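PDB 5UYT: Ice-binding protein, which probably binds to the surface of ice crystals and restrains their growth, as expected of a multi-domain bacterial antifreeze protein built on right-handed beta-helices. Local coordinates for residues L344-A350 / D372-K378; T377-G381 / E397-R401; Y297-F301 / L314-V319. The contacts are given in a common frame with arbitrary orientation. Numbering follows the deposited sequence.

Interaction 1 of 3, residues L344-A350 / D372-K378; sequences LSTTVNA and DLNDYTK
Five direct hydrogen bonds tie 344-350 to 372-378, two segments running side by side in the same direction with a constant offset of 27 residues (CA-CA distances Ser345-Asp372 4.7 Å, Val348-Asp375 4.9 Å, Ala350-Thr377 4.6 Å). Three are between backbones: Asp372 N to Leu344 O (2.8 Å), Asn349 N to Asp375 O (3.0 Å) and Lys378 N to Ala350 O (2.9 Å). Between them Thr346 and Asn374 point their CB atoms across the gap. Asn374 N donates to Thr346 OG1 (2.9 Å) and Asn374 ND2 to Thr346 O (3.0 Å), while Thr346 OG1, with chi1 p, donates to Thr347 O (2.9 Å). Thr377 OG1 (chi1 m) donates to Asn374 O (2.8 Å). Water 1 bridges Thr346 N (3.0 Å) and Asp372 O (3.1 Å); water 2 donates to Ala350 O (2.9 Å) and Tyr376 O (2.8 Å). Each segment leaves a short strand and enters a type II turn, Thr347-Ala350 or Asn374-Thr377, with Asn349 and Tyr376 at positive phi near 63°. Two like turns stacked in register are characteristic of a beta-solenoid corner repeated from coil to coil. Outside, Val348 CG1 meets Asp375 CB (4.0 Å) and Asn349 ND2 meets Tyr376 CB (3.7 Å); inside, Thr346 CG2 touches Leu373 CD2 (3.9 Å). The backbone of Ser345 pairs with Thr318 and Leu320 on one side, that of Leu373 with Ile391 of the following coil, and Leu344 and Leu373 both pack on Phe379 of strand 378-380.

Interaction 2 of 3, residues T377-G381 / E397-R401; sequences TKFKG and EIEGR
Backbone pairing dominates: 377-381 and 397-401 run parallel, Lys378 beside Glu397, Phe379 beside Ile398, Lys380 beside Glu399 and Gly381 beside Gly400 (CA-CA 4.5-4.9 Å). Five hydrogen bonds zigzag across: Glu397 N to Thr377 O (3.0 Å), Phe379 N to Glu397 O (2.8 Å), Glu399 N to Phe379 O (3.1 Å), Gly381 N to Glu399 O (2.9 Å) and Arg401 N to Gly381 O (3.1 Å). Both chains are extended up to a corner, at Gly381 in one and Glu399-Gly400 in the other, the stacked coil-to-coil pattern of a right-handed beta-helix. Gly381 (phi 109°) and Gly400 (phi 141°) adopt backbone angles that call for glycine; a CB on Gly400 would also strike Gly381 O. Among apolar side chains, Phe379 CB meets Ile398 CG1 (4.3 Å) on the inner face, where the Phe379 ring meets Trp365. The other face is charged: Lys378 NZ stays 4.5 Å from Glu397 OE1, beyond a salt bridge, and Lys380 CE 3.6 Å from Glu399 OE1, while Lys380 NZ bonds to Val352 O.

Interaction 3 of 3, residues Y297-F301 / L314-V319; sequences YPAAF and LNAATV
Pro298 is the apolar centre, its ring cupped by the loop of 314-319: Pro298 CB lies 3.9 Å from Leu314 CD2, Pro298 CG 3.9 Å from Ala316 CB, and Pro298 CB 3.4 Å from Ala317 O and 3.5 Å from Thr318 OG1. Deeper in, Phe301 (chi1 t, chi2 66°) takes Leu314 CD1 over one ring face in a CH-pi contact, 4.1 Å from the centroid and 17° off the normal, while Phe301 CD2 lies 3.7 Å from Thr318 CG2. Pro298 CA lies 4.6 Å from Thr318 CA and Ala299 CA 5.2 Å from Val319 CA. Pro298 and Ala299 form a short 3-10 segment, held by Ala300 N to Tyr297 O (3.0 Å), that brings both Pro298 and Phe301 toward the loop. Thr318 (chi1 m) closes its own loop, OG1 donating to Ala316 O (3.1 Å). At the polar edge Val319 N donates to Pro298 O (3.2 Å). This is a coil-to-coil corner of the beta-helix in which a 3-10 turn lies against the corner loop of the next coil. The Phe301 backbone pairs with Asn321; with a single direct hydrogen bond, these segments are held mainly by van der Waals contact of Pro298 and Phe301 with the loop.

Overall arrangement
All three contacts belong to the second of the two ice-binding-like domains and join coils of its right-handed beta-helix. Along the chain come interaction 3, interaction 1, then interaction 2. Interactions 1 and 3, centres about 14 Å apart, meet through the neighbouring strands 318-320 and 344-346, with a probable hydrogen bond from Ser345 N to Thr318 O (3.0 Å). Interactions 1 and 2, centres about 10 Å apart, share Thr377 and Lys378, strand 378-380 following strand 371-373 in the chain. Interactions 2 and 3 do not touch (nearest atoms about 7 Å apart). Together they follow successive coils of one solenoid, interaction 1 joining the other two, and probably help build the rigid scaffold of an ice-binding face.

Interaction 1 of 3, residues L344-A350 / D372-K378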
loop_
_atom_site.group_PDB
_atom_site.type_symbol
_atom_site.label_atom_id
_atom_site.label_comp_id
_atom_site.label_asym_id
_atom_site.label_seq_id
_atom_site.Cartn_x
_atom_site.Cartn_y
_atom_site.Cartn_z
ATOM N N LEU A 344 12.001 -5.064 14.770
ATOM C CA LEU A 344 10.771 -5.567 14.156
ATOM C C LEU A 344 10.277 -6.771 14.962
ATOM O O LEU A 344 11.058 -7.691 15.233
ATOM C CB LEU A 344 11.024 -6.019 12.699
ATOM C CG LEU A 344 9.863 -6.795 12.061
ATOM C CD1 LEU A 344 8.578 -5.937 12.007
ATOM C CD2 LEU A 344 10.239 -7.329 10.667
ATOM N N SER A 345 9.001 -6.764 15.349
ATOM C CA SER A 345 8.400 -7.937 16.003
ATOM C C SER A 345 7.032 -8.137 15.367
ATOM O O SER A 345 6.567 -7.278 14.613
ATOM C CB SER A 345 8.271 -7.730 17.525
ATOM O OG SER A 345 7.407 -6.623 17.816
ATOM N N THR A 346 6.388 -9.268 15.654
ATOM C CA THR A 346 5.083 -9.558 15.028
ATOM C C THR A 346 4.160 -10.218 16.032
ATOM O O THR A 346 4.611 -10.749 17.064
ATOM C CB THR A 346 5.175 -10.475 13.765
ATOM O OG1 THR A 346 5.306 -11.855 14.139
ATOM C CG2 THR A 346 6.379 -10.110 12.835
ATOM N N THR A 347 2.883 -10.255 15.680
ATOM C CA THR A 347 1.939 -11.129 16.379
ATOM C C THR A 347 2.079 -12.572 15.872
ATOM O O THR A 347 2.634 -12.816 14.775
ATOM C CB THR A 347 0.497 -10.667 16.166
ATOM O OG1 THR A 347 0.180 -10.663 14.787
ATOM C CG2 THR A 347 0.302 -9.217 16.743
ATOM N N VAL A 348 1.567 -13.531 16.641
ATOM C CA VAL A 348 1.357 -14.870 16.059
ATOM C C VAL A 348 0.450 -14.743 14.828
ATOM O O VAL A 348 -0.376 -13.812 14.736
ATOM C CB VAL A 348 0.817 -15.908 17.072
ATOM C CG1 VAL A 348 1.788 -16.026 18.254
ATOM C CG2 VAL A 348 -0.602 -15.533 17.574
ATOM N N ASN A 349 0.636 -15.638 13.861
ATOM C CA ASN A 349 -0.201 -15.674 12.643
ATOM C C ASN A 349 -0.077 -14.404 11.796
ATOM O O ASN A 349 -0.933 -14.179 10.915
ATOM C CB ASN A 349 -1.706 -15.824 12.987
ATOM C CG ASN A 349 -2.138 -17.227 13.389
ATOM O OD1 ASN A 349 -3.204 -17.397 14.078
ATOM N ND2 ASN A 349 -1.442 -18.223 12.920
ATOM N N ALA A 350 0.968 -13.591 12.014
ATOM C CA ALA A 350 1.124 -12.407 11.150
ATOM C C ALA A 350 1.458 -12.869 9.719
ATOM O O ALA A 350 1.886 -14.015 9.512
ATOM C CB ALA A 350 2.208 -11.459 11.695
ATOM N N ASP A 372 12.162 -10.302 15.307
ATOM C CA ASP A 372 11.520 -11.441 15.978
ATOM C C ASP A 372 10.257 -11.770 15.201
ATOM O O ASP A 372 9.331 -10.931 15.115
ATOM C CB ASP A 372 11.201 -11.070 17.412
ATOM C CG ASP A 372 10.661 -12.245 18.210
ATOM O OD1 ASP A 372 9.979 -13.107 17.627
ATOM O OD2 ASP A 372 10.929 -12.291 19.431
ATOM N N LEU A 373 10.251 -12.923 14.552
ATOM C CA LEU A 373 9.065 -13.354 13.769
ATOM C C LEU A 373 8.303 -14.324 14.642
ATOM O O LEU A 373 8.856 -15.365 15.020
ATOM C CB LEU A 373 9.474 -14.005 12.423
ATOM C CG LEU A 373 10.291 -13.029 11.540
ATOM C CD1 LEU A 373 10.543 -13.755 10.232
ATOM C CD2 LEU A 373 9.531 -11.708 11.283
ATOM N N ASN A 374 7.104 -13.932 15.080
ATOM C CA ASN A 374 6.349 -14.734 16.082
ATOM C C ASN A 374 5.725 -15.999 15.451
ATOM O O ASN A 374 5.691 -16.118 14.217
ATOM C CB ASN A 374 5.273 -13.825 16.701
ATOM C CG ASN A 374 5.009 -14.136 18.154
ATOM O OD1 ASN A 374 5.270 -15.245 18.624
ATOM N ND2 ASN A 374 4.435 -13.160 18.878
ATOM N N ASP A 375 5.255 -16.947 16.291
ATOM C CA ASP A 375 4.830 -18.288 15.831
ATOM C C ASP A 375 3.881 -18.204 14.628
ATOM O O ASP A 375 2.912 -17.430 14.634
ATOM C CB ASP A 375 4.065 -19.062 16.909
ATOM C CG ASP A 375 4.799 -19.171 18.257
ATOM O OD1 ASP A 375 5.810 -18.490 18.517
ATOM O OD2 ASP A 375 4.291 -19.975 19.084
ATOM N N TYR A 376 4.126 -19.043 13.637
ATOM C CA TYR A 376 3.208 -19.210 12.488
ATOM C C TYR A 376 3.050 -17.943 11.651
ATOM O O TYR A 376 2.088 -17.791 10.898
ATOM C CB TYR A 376 1.855 -19.890 12.910
ATOM C CG TYR A 376 2.127 -21.295 13.331
ATOM C CD1 TYR A 376 2.348 -22.272 12.371
ATOM C CD2 TYR A 376 2.321 -21.616 14.684
ATOM C CE1 TYR A 376 2.665 -23.568 12.735
ATOM C CE2 TYR A 376 2.654 -22.931 15.069
ATOM C CZ TYR A 376 2.852 -23.874 14.084
ATOM O OH TYR A 376 3.195 -25.173 14.436
ATOM N N THR A 377 4.042 -17.077 11.714
ATOM C CA THR A 377 4.095 -15.927 10.781
ATOM C C THR A 377 4.491 -16.391 9.370
ATOM O O THR A 377 5.303 -17.299 9.230
ATOM C CB THR A 377 5.054 -14.878 11.327
ATOM O OG1 THR A 377 4.432 -14.320 12.512
ATOM C CG2 THR A 377 5.348 -13.790 10.288
ATOM N N LYS A 378 3.839 -15.824 8.357
ATOM C CA LYS A 378 4.144 -16.136 6.959
ATOM C C LYS A 378 4.833 -14.895 6.424
ATOM O O LYS A 378 4.166 -13.889 6.077
ATOM C CB LYS A 378 2.871 -16.485 6.155
ATOM C CG LYS A 378 2.228 -17.780 6.657
ATOM C CD LYS A 378 0.990 -18.170 5.859
ATOM C CE LYS A 378 0.586 -19.598 6.254
ATOM N NZ LYS A 378 -0.696 -19.910 5.581
HETATM O O HOH W 1 7.562 -11.126 17.666
HETATM O O HOH W 2 0.331 -16.483 9.144
#

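Interaction 2 of 3, residues T377-G381 / E397-R401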
loop_
_atom_site.group_PDB
_atom_site.type_symbol
_atom_site.label_atom_id
_atom_site.label_comp_id
_atom_site.label_asym_id
_atom_site.label_seq_id
_atom_site.Cartn_x
_atom_site.Cartn_y
_atom_site.Cartn_z
ATOM N N THR A 377 4.042 -17.077 11.714
ATOM C CA THR A 377 4.095 -15.927 10.781
ATOM C C THR A 377 4.491 -16.391 9.370
ATOM O O THR A 377 5.303 -17.299 9.230
ATOM C CB THR A 377 5.054 -14.878 11.327
ATOM O OG1 THR A 377 4.432 -14.320 12.512
ATOM C CG2 THR A 377 5.348 -13.790 10.288
ATOM N N LYS A 378 3.839 -15.824 8.357
ATOM C CA LYS A 378 4.144 -16.136 6.959
ATOM C C LYS A 378 4.833 -14.895 6.424
ATOM O O LYS A 378 4.166 -13.889 6.077
ATOM C CB LYS A 378 2.871 -16.485 6.155
ATOM C CG LYS A 378 2.228 -17.780 6.657
ATOM C CD LYS A 378 0.990 -18.170 5.859
ATOM C CE LYS A 378 0.586 -19.598 6.254
ATOM N NZ LYS A 378 -0.696 -19.910 5.581
ATOM N N PHE A 379 6.159 -14.945 6.377
ATOM C CA PHE A 379 6.940 -13.758 6.032
ATOM C C PHE A 379 7.466 -13.880 4.605
ATOM O O PHE A 379 7.751 -15.005 4.138
ATOM C CB PHE A 379 8.110 -13.513 7.038
ATOM C CG PHE A 379 8.428 -12.028 7.237
ATOM C CD1 PHE A 379 7.616 -11.256 8.067
ATOM C CD2 PHE A 379 9.474 -11.410 6.550
ATOM C CE1 PHE A 379 7.829 -9.878 8.234
ATOM C CE2 PHE A 379 9.696 -10.034 6.707
ATOM C CZ PHE A 379 8.881 -9.279 7.539
ATOM N N LYS A 380 7.588 -12.742 3.909
ATOM C CA LYS A 380 8.045 -12.746 2.508
ATOM C C LYS A 380 9.033 -11.611 2.300
ATOM O O LYS A 380 8.853 -10.514 2.840
ATOM C CB LYS A 380 6.860 -12.630 1.527
ATOM C CG LYS A 380 5.943 -13.867 1.644
ATOM C CD LYS A 380 4.834 -13.936 0.613
ATOM C CE LYS A 380 3.882 -15.121 0.883
ATOM N NZ LYS A 380 3.312 -15.106 2.285
ATOM N N GLY A 381 10.060 -11.896 1.517
ATOM C CA GLY A 381 11.065 -10.891 1.147
ATOM C C GLY A 381 12.391 -11.153 1.840
ATOM O O GLY A 381 12.517 -12.136 2.582
ATOM N N GLU A 397 7.017 -19.502 8.238
ATOM C CA GLU A 397 7.365 -19.838 6.846
ATOM C C GLU A 397 7.978 -18.576 6.282
ATOM O O GLU A 397 7.417 -17.482 6.456
ATOM C CB GLU A 397 6.089 -20.195 6.063
ATOM C CG GLU A 397 5.429 -21.463 6.613
ATOM C CD GLU A 397 4.081 -21.780 5.976
ATOM O OE1 GLU A 397 3.640 -21.028 5.099
ATOM O OE2 GLU A 397 3.488 -22.806 6.372
ATOM N N ILE A 398 9.138 -18.710 5.638
ATOM C CA ILE A 398 9.803 -17.581 4.971
ATOM C C ILE A 398 9.970 -17.913 3.469
ATOM O O ILE A 398 10.481 -18.988 3.100
ATOM C CB ILE A 398 11.208 -17.337 5.607
ATOM C CG1 ILE A 398 11.064 -16.699 7.015
ATOM C CG2 ILE A 398 12.116 -16.445 4.728
ATOM C CD1 ILE A 398 12.082 -17.295 7.961
ATOM N N GLU A 399 9.480 -17.016 2.615
ATOM C CA GLU A 399 9.787 -17.056 1.183
ATOM C C GLU A 399 10.677 -15.840 0.998
ATOM O O GLU A 399 10.199 -14.699 0.925
ATOM C CB GLU A 399 8.512 -16.959 0.351
ATOM C CG GLU A 399 8.680 -17.021 -1.146
ATOM C CD GLU A 399 7.368 -16.777 -1.887
ATOM O OE1 GLU A 399 6.305 -16.696 -1.206
ATOM O OE2 GLU A 399 7.381 -16.698 -3.160
ATOM N N GLY A 400 11.979 -16.091 0.978
ATOM C CA GLY A 400 12.944 -14.980 0.979
ATOM C C GLY A 400 14.107 -15.390 1.866
ATOM O O GLY A 400 14.590 -16.489 1.763
ATOM N N ARG A 401 14.566 -14.485 2.737
ATOM C CA ARG A 401 15.721 -14.787 3.586
ATOM C C ARG A 401 15.702 -13.925 4.820
ATOM O O ARG A 401 15.112 -12.863 4.822
ATOM C CB ARG A 401 17.078 -14.663 2.857
ATOM C CG ARG A 401 17.253 -13.459 1.970
ATOM C CD ARG A 401 18.525 -13.569 1.087
ATOM N NE ARG A 401 18.446 -14.499 -0.063
ATOM C CZ ARG A 401 17.722 -14.296 -1.166
ATOM N NH1 ARG A 401 16.939 -13.188 -1.327
ATOM N NH2 ARG A 401 17.772 -15.185 -2.159
#

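Interaction 3 of 3, residues Y297-F301 / L314-V319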
loop_
_atom_site.group_PDB
_atom_site.type_symbol
_atom_site.label_atom_id
_atom_site.label_comp_id
_atom_site.label_asym_id
_atom_site.label_seq_id
_atom_site.Cartn_x
_atom_site.Cartn_y
_atom_site.Cartn_z
ATOM N N TYR A 297 2.834 5.377 11.927
ATOM C CA TYR A 297 2.428 4.639 13.146
ATOM C C TYR A 297 2.970 3.220 13.161
ATOM O O TYR A 297 2.226 2.279 12.909
ATOM C CB TYR A 297 0.883 4.703 13.374
ATOM C CG TYR A 297 0.416 6.128 13.298
ATOM C CD1 TYR A 297 -0.025 6.678 12.084
ATOM C CD2 TYR A 297 0.509 6.963 14.405
ATOM C CE1 TYR A 297 -0.399 8.027 11.992
ATOM C CE2 TYR A 297 0.146 8.302 14.320
ATOM C CZ TYR A 297 -0.290 8.824 13.108
ATOM O OH TYR A 297 -0.666 10.161 13.046
ATOM N N PRO A 298 4.289 3.069 13.459
ATOM C CA PRO A 298 4.892 1.743 13.338
ATOM C C PRO A 298 4.346 0.741 14.333
ATOM O O PRO A 298 4.345 -0.448 14.044
ATOM C CB PRO A 298 6.394 2.026 13.549
ATOM C CG PRO A 298 6.560 3.448 13.066
ATOM C CD PRO A 298 5.315 4.127 13.622
ATOM N N ALA A 299 3.858 1.220 15.485
ATOM C CA ALA A 299 3.247 0.294 16.469
ATOM C C ALA A 299 1.973 -0.352 15.927
ATOM O O ALA A 299 1.554 -1.400 16.434
ATOM C CB ALA A 299 2.947 1.023 17.773
ATOM N N ALA A 300 1.381 0.255 14.891
ATOM C CA ALA A 300 0.080 -0.178 14.358
ATOM C C ALA A 300 0.190 -0.823 12.953
ATOM O O ALA A 300 -0.809 -1.013 12.260
ATOM C CB ALA A 300 -0.874 1.038 14.342
ATOM N N PHE A 301 1.405 -1.171 12.545
ATOM C CA PHE A 301 1.670 -1.752 11.209
ATOM C C PHE A 301 0.914 -3.083 11.052
ATOM O O PHE A 301 0.747 -3.830 12.010
ATOM C CB PHE A 301 3.206 -1.950 11.081
ATOM C CG PHE A 301 3.687 -2.387 9.728
ATOM C CD1 PHE A 301 3.579 -1.547 8.594
ATOM C CD2 PHE A 301 4.331 -3.621 9.591
ATOM C CE1 PHE A 301 4.086 -1.992 7.346
ATOM C CE2 PHE A 301 4.852 -4.053 8.365
ATOM C CZ PHE A 301 4.719 -3.240 7.238
ATOM N N LEU A 314 9.374 3.285 8.310
ATOM C CA LEU A 314 8.720 3.191 9.611
ATOM C C LEU A 314 9.765 3.684 10.621
ATOM O O LEU A 314 10.746 2.979 10.865
ATOM C CB LEU A 314 8.312 1.737 9.887
ATOM C CG LEU A 314 7.138 1.252 9.016
ATOM C CD1 LEU A 314 7.355 -0.209 8.675
ATOM C CD2 LEU A 314 5.814 1.412 9.760
ATOM N N ASN A 315 9.560 4.877 11.197
ATOM C CA ASN A 315 10.644 5.557 11.933
ATOM C C ASN A 315 10.744 5.197 13.443
ATOM O O ASN A 315 11.162 6.037 14.259
ATOM C CB ASN A 315 10.583 7.080 11.733
ATOM C CG ASN A 315 11.933 7.750 12.016
ATOM O OD1 ASN A 315 12.995 7.161 11.754
ATOM N ND2 ASN A 315 11.903 8.947 12.575
ATOM N N ALA A 316 10.373 3.958 13.790
ATOM C CA ALA A 316 10.375 3.472 15.185
ATOM C C ALA A 316 10.321 1.969 15.160
ATOM O O ALA A 316 10.110 1.375 14.098
ATOM C CB ALA A 316 9.143 4.009 15.955
ATOM N N ALA A 317 10.488 1.346 16.328
ATOM C CA ALA A 317 10.225 -0.091 16.458
ATOM C C ALA A 317 8.858 -0.391 15.845
ATOM O O ALA A 317 7.883 0.368 16.071
ATOM C CB ALA A 317 10.228 -0.483 17.927
ATOM N N THR A 318 8.775 -1.504 15.119
ATOM C CA THR A 318 7.592 -1.802 14.328
ATOM C C THR A 318 7.010 -3.125 14.796
ATOM O O THR A 318 7.762 -4.078 15.061
ATOM C CB THR A 318 8.004 -1.901 12.859
ATOM O OG1 THR A 318 8.391 -0.591 12.403
ATOM C CG2 THR A 318 6.873 -2.481 11.979
ATOM N N VAL A 319 5.682 -3.169 14.918
ATOM C CA VAL A 319 5.000 -4.410 15.235
ATOM C C VAL A 319 4.106 -4.741 14.035
ATOM O O VAL A 319 3.259 -3.927 13.656
ATOM C CB VAL A 319 4.125 -4.267 16.511
ATOM C CG1 VAL A 319 3.380 -5.575 16.799
ATOM C CG2 VAL A 319 5.011 -3.901 17.703
#